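Local structure of angiopoietin-related protein 6 (Homo sapiens, 6Y43) at residues A[23-28]-A[73-78]; A[38-41]-A[47-50]. The protein is a secreted angiopoietin-like factor whose fibrinogen-like globe probably serves as its recognition module and carries a bound calcium ion. All blocks are in the same frame, centred on the assembly; numbering follows the deposited sequence.

Contact 1: A[23-28]-A[73-78]; sequences SGVYEL and GRPDGE. With EDO (1,2-ethanediol), chain C.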
loop_
_atom_site.group_PDB
_atom_site.type_symbol
_atom_site.label_atom_id
_atom_site.label_comp_id
_atom_site.label_asym_id
_atom_site.label_seq_id
_atom_site.Cartn_x
_atom_site.Cartn_y
_atom_site.Cartn_z
ATOM N N SER A 23 -9.171 0.465 -15.987
ATOM C CA SER A 23 -8.191 0.931 -15.026
ATOM C C SER A 23 -7.407 2.104 -15.603
ATOM O O SER A 23 -7.259 2.253 -16.815
ATOM C CB SER A 23 -7.272 -0.226 -14.640
ATOM O OG SER A 23 -8.059 -1.282 -14.096
ATOM N N GLY A 24 -6.937 2.958 -14.715
ATOM C CA GLY A 24 -6.169 4.120 -15.102
ATOM C C GLY A 24 -6.204 5.142 -13.987
ATOM O O GLY A 24 -6.550 4.833 -12.854
ATOM N N VAL A 25 -5.825 6.371 -14.342
ATOM C CA VAL A 25 -5.745 7.462 -13.372
ATOM C C VAL A 25 -7.096 8.164 -13.256
ATOM O O VAL A 25 -7.695 8.582 -14.269
ATOM C CB VAL A 25 -4.626 8.449 -13.749
ATOM C CG1 VAL A 25 -4.529 9.578 -12.710
ATOM C CG2 VAL A 25 -3.319 7.744 -13.872
ATOM N N TYR A 26 -7.589 8.277 -12.021
ATOM C CA TYR A 26 -8.831 8.962 -11.708
ATOM C C TYR A 26 -8.567 10.054 -10.686
ATOM O O TYR A 26 -7.612 9.986 -9.907
ATOM C CB TYR A 26 -9.889 8.005 -11.143
ATOM C CG TYR A 26 -10.445 6.994 -12.108
ATOM C CD1 TYR A 26 -9.656 5.977 -12.627
ATOM C CD2 TYR A 26 -11.779 7.029 -12.482
ATOM C CE1 TYR A 26 -10.182 5.038 -13.504
ATOM C CE2 TYR A 26 -12.300 6.087 -13.365
ATOM C CZ TYR A 26 -11.501 5.105 -13.870
ATOM O OH TYR A 26 -12.035 4.171 -14.734
ATOM N N GLU A 27 -9.438 11.061 -10.692
ATOM C CA GLU A 27 -9.401 12.157 -9.731
ATOM C C GLU A 27 -10.323 11.839 -8.557
ATOM O O GLU A 27 -11.531 11.650 -8.749
ATOM C CB GLU A 27 -9.850 13.461 -10.378
ATOM C CG GLU A 27 -8.910 14.073 -11.371
ATOM C CD GLU A 27 -9.549 15.325 -11.944
ATOM O OE1 GLU A 27 -10.662 15.205 -12.508
ATOM O OE2 GLU A 27 -9.001 16.432 -11.745
ATOM N N LEU A 28 -9.757 11.808 -7.351
ATOM C CA LEU A 28 -10.516 11.620 -6.123
ATOM C C LEU A 28 -10.510 12.888 -5.283
ATOM O O LEU A 28 -9.482 13.548 -5.160
ATOM C CB LEU A 28 -9.929 10.483 -5.292
ATOM C CG LEU A 28 -9.776 9.106 -5.905
ATOM C CD1 LEU A 28 -9.505 8.124 -4.752
ATOM C CD2 LEU A 28 -11.018 8.749 -6.698
ATOM N N GLY A 73 5.910 9.961 -5.673
ATOM C CA GLY A 73 5.741 9.193 -6.885
ATOM C C GLY A 73 4.600 9.752 -7.716
ATOM O O GLY A 73 4.053 10.823 -7.431
ATOM N N ARG A 74 4.236 9.020 -8.767
ATOM C CA ARG A 74 3.171 9.504 -9.641
ATOM C C ARG A 74 2.222 8.362 -9.956
ATOM O O ARG A 74 2.627 7.191 -10.021
ATOM C CB ARG A 74 3.679 10.138 -10.944
ATOM C CG ARG A 74 4.460 11.429 -10.717
ATOM C CD ARG A 74 3.693 12.641 -10.159
ATOM N NE ARG A 74 4.674 13.715 -10.020
ATOM C CZ ARG A 74 5.236 14.091 -8.876
ATOM N NH1 ARG A 74 4.847 13.542 -7.726
ATOM N NH2 ARG A 74 6.143 15.083 -8.888
ATOM N N PRO A 75 0.934 8.668 -10.083
ATOM C CA PRO A 75 -0.081 7.605 -10.096
ATOM C C PRO A 75 -0.079 6.748 -11.345
ATOM O O PRO A 75 -0.734 5.693 -11.333
ATOM C CB PRO A 75 -1.402 8.377 -9.969
ATOM C CG PRO A 75 -1.097 9.733 -10.512
ATOM C CD PRO A 75 0.339 10.017 -10.130
ATOM N N ASP A 76 0.608 7.151 -12.414
ATOM C CA ASP A 76 0.734 6.282 -13.580
ATOM C C ASP A 76 1.782 5.201 -13.379
ATOM O O ASP A 76 1.905 4.302 -14.228
ATOM C CB ASP A 76 1.056 7.101 -14.836
ATOM C CG ASP A 76 2.387 7.860 -14.748
ATOM O OD1 ASP A 76 2.702 8.481 -13.709
ATOM O OD2 ASP A 76 3.123 7.881 -15.752
ATOM N N GLY A 77 2.504 5.214 -12.260
ATOM C CA GLY A 77 3.650 4.336 -12.073
ATOM C C GLY A 77 3.792 3.921 -10.625
ATOM O O GLY A 77 2.799 3.577 -9.970
ATOM N N GLU A 78 5.016 3.933 -10.126
ATOM C CA GLU A 78 5.258 3.629 -8.720
ATOM C C GLU A 78 4.867 4.830 -7.880
ATOM O O GLU A 78 5.166 5.980 -8.237
ATOM C CB GLU A 78 6.721 3.287 -8.491
ATOM C CG GLU A 78 7.152 1.987 -9.107
ATOM C CD GLU A 78 8.503 1.544 -8.552
ATOM O OE1 GLU A 78 9.299 2.427 -8.161
ATOM O OE2 GLU A 78 8.756 0.327 -8.498
HETATM C C1 EDO C . 0.521 1.241 -14.331
HETATM O O1 EDO C . 1.891 1.562 -14.620
HETATM C C2 EDO C . 0.351 -0.267 -14.235
HETATM O O2 EDO C . 1.010 -0.686 -13.037
#
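A chi1 of -179° swings CG1 of V25 opposite the backbone N and leaves CG2 beside it, and the two methyls go to neighbouring residues of the 73-78 loop: CG1 to the ring of P75, CG2 to the P75-D76 peptide. The bond from CA to CB of both V25 and P75 points at the opposing segment, and the side chains cross obliquely. Their closest approach, V25 CG1 to P75 CG at 4.1 Å, is a loose van der Waals touch. On the other branch V25 CG2 stands 4.2 Å from D76 N, a distance that again means packing alone. The total area buried is small, about 100 Å², in keeping with a surface contact. The loop's shape comes from its own bonds. A type I turn runs from R74 to G77, closed by G77 N to R74 O at 3.0 Å, and it places P75 and D76 at the corner facing the strand. R74 N also bonds to E78 O at 3.2 Å, tying the base of the loop. Beyond the corner, D76 O accepts a 2.8 Å hydrogen bond from O1 of an ethanediol, probably from the crystallisation liquor, which also bonds to Q55. Deeper in, the E78 carboxylate accepts backbone N-H groups of Q55, D56, G57 and V59. The arrangement is a type I beta turn laid by its proline against strand 24-30 in the fibrinogen C-terminal globular fold.

Contact 2: A[38-41]-A[47-50]; sequences WCEQ and GWTV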
loop_
_atom_site.group_PDB
_atom_site.type_symbol
_atom_site.label_atom_id
_atom_site.label_comp_id
_atom_site.label_asym_id
_atom_site.label_seq_id
_atom_site.Cartn_x
_atom_site.Cartn_y
_atom_site.Cartn_z
ATOM N N TRP A 38 -4.397 5.882 -9.178
ATOM C CA TRP A 38 -4.725 4.770 -10.064
ATOM C C TRP A 38 -5.869 3.956 -9.464
ATOM O O TRP A 38 -5.825 3.595 -8.278
ATOM C CB TRP A 38 -3.510 3.869 -10.288
ATOM C CG TRP A 38 -3.709 2.859 -11.376
ATOM C CD1 TRP A 38 -4.308 1.621 -11.267
ATOM C CD2 TRP A 38 -3.330 2.997 -12.748
ATOM N NE1 TRP A 38 -4.305 0.992 -12.487
ATOM C CE2 TRP A 38 -3.700 1.801 -13.410
ATOM C CE3 TRP A 38 -2.687 4.002 -13.475
ATOM C CZ2 TRP A 38 -3.483 1.601 -14.778
ATOM C CZ3 TRP A 38 -2.459 3.791 -14.837
ATOM C CH2 TRP A 38 -2.855 2.606 -15.463
ATOM N N CYS A 39 -6.886 3.674 -10.279
ATOM C CA CYS A 39 -8.002 2.804 -9.921
ATOM C C CYS A 39 -7.859 1.495 -10.679
ATOM O O CYS A 39 -7.746 1.506 -11.912
ATOM C CB CYS A 39 -9.360 3.406 -10.305
ATOM S SG CYS A 39 -9.895 4.904 -9.517
ATOM N N GLU A 40 -7.855 0.378 -9.943
ATOM C CA GLU A 40 -7.948 -0.964 -10.517
ATOM C C GLU A 40 -9.437 -1.284 -10.650
ATOM O O GLU A 40 -10.139 -1.478 -9.650
ATOM C CB GLU A 40 -7.213 -1.983 -9.643
ATOM C CG GLU A 40 -7.535 -3.419 -10.008
ATOM C CD GLU A 40 -7.180 -3.725 -11.433
ATOM O OE1 GLU A 40 -6.002 -3.549 -11.811
ATOM O OE2 GLU A 40 -8.083 -4.163 -12.167
ATOM N N GLN A 41 -9.938 -1.296 -11.880
ATOM C CA GLN A 41 -11.373 -1.400 -12.096
ATOM C C GLN A 41 -11.842 -2.768 -12.574
ATOM O O GLN A 41 -13.030 -2.919 -12.865
ATOM C CB GLN A 41 -11.838 -0.349 -13.111
ATOM C CG GLN A 41 -11.561 1.073 -12.682
ATOM C CD GLN A 41 -12.352 1.506 -11.470
ATOM O OE1 GLN A 41 -12.433 0.801 -10.468
ATOM N NE2 GLN A 41 -12.916 2.703 -11.538
ATOM N N GLY A 47 -13.117 -1.115 -8.543
ATOM C CA GLY A 47 -13.365 -0.104 -7.545
ATOM C C GLY A 47 -12.272 0.045 -6.506
ATOM O O GLY A 47 -12.538 0.575 -5.424
ATOM N N TRP A 48 -11.057 -0.378 -6.817
ATOM C CA TRP A 48 -9.949 -0.385 -5.870
ATOM C C TRP A 48 -9.081 0.848 -6.089
ATOM O O TRP A 48 -8.591 1.075 -7.202
ATOM C CB TRP A 48 -9.096 -1.643 -6.035
ATOM C CG TRP A 48 -9.801 -2.903 -5.713
ATOM C CD1 TRP A 48 -10.340 -3.792 -6.592
ATOM C CD2 TRP A 48 -10.021 -3.446 -4.403
ATOM N NE1 TRP A 48 -10.891 -4.858 -5.916
ATOM C CE2 TRP A 48 -10.704 -4.676 -4.570
ATOM C CE3 TRP A 48 -9.698 -3.019 -3.113
ATOM C CZ2 TRP A 48 -11.090 -5.464 -3.494
ATOM C CZ3 TRP A 48 -10.084 -3.814 -2.040
ATOM C CH2 TRP A 48 -10.769 -5.021 -2.247
ATOM N N THR A 49 -8.890 1.630 -5.026
ATOM C CA THR A 49 -7.969 2.762 -5.039
ATOM C C THR A 49 -6.570 2.270 -4.689
ATOM O O THR A 49 -6.355 1.752 -3.591
ATOM C CB THR A 49 -8.409 3.827 -4.036
ATOM O OG1 THR A 49 -9.741 4.238 -4.346
ATOM C CG2 THR A 49 -7.450 5.022 -4.026
ATOM N N VAL A 50 -5.625 2.428 -5.616
ATOM C CA VAL A 50 -4.247 2.068 -5.306
ATOM C C VAL A 50 -3.665 3.115 -4.365
ATOM O O VAL A 50 -3.680 4.312 -4.668
ATOM C CB VAL A 50 -3.420 1.953 -6.595
ATOM C CG1 VAL A 50 -1.942 1.745 -6.270
ATOM C CG2 VAL A 50 -3.954 0.821 -7.458
#
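Strands 38-40 and 48-50 pair as the loop end of an antiparallel beta hairpin whose connection ends in a G1 beta bulge, where G47 and W48 stand opposite the single residue E40; the positive phi of G47 (80°) fits that motif. C39 and T49 form a non-hydrogen-bonded pair, E40 and W48 a hydrogen-bonded one. In the latter, E40 N gives a bond of 2.9 Å to W48 O, and W48 N returns one of 3.2 Å to E40 O. Two residues along, V50 N bonds to W38 O at 2.9 Å, with W38 and V50 side by side and W38 CD1 3.9 Å from V50 CG2. On the face shared by E40 and W48, their CB atoms meet at 4.1 Å. The SG of C39 is bonded to that of C12, at the start of helix 12-17.

The side chain of Q41 sets out from CB away from the other strand, but bends back at CG (chi2 -66°). CD comes to 4.0 Å from G47 N, and at the tip NE2 makes a weak hydrogen bond to the carbonyl O of C12 while OE1 turns to the bulge. There Q41 OE1 takes the G47 N-H at 2.8 Å, with the donor nearly on the line of its C=O. Replacing Q41 by an alanine removes OE1 and would probably leave G47 N without this acceptor and the bulge less firmly fixed. The bond is nonetheless bent at the hydrogen, where the N-H...OE1 angle is 139°.

The centres of the two contacts lie about 9 Å apart, on the same side of the chain's centre, and both reach the same antiparallel sheet. Along the chain the order is 23-28, 38-41, 47-50, 73-78, the last being the loop between strands 72-73 and 79-80, so contact 2 falls wholly between the two halves of contact 1. Strand 24-30 pairs with 33-40, which pairs in turn with 48-54, and the contacts meet directly: G24 O lies 2.8 Å from C39 N, and S23 OG 2.9 Å from Q41 N, both probable hydrogen bonds. Y26 CD1 also packs at 3.3 Å on C39 SG. Contact 2 is a buried hairpin pairing, while contact 1 is a surface touch between strand 24-30 and a loop distant in sequence.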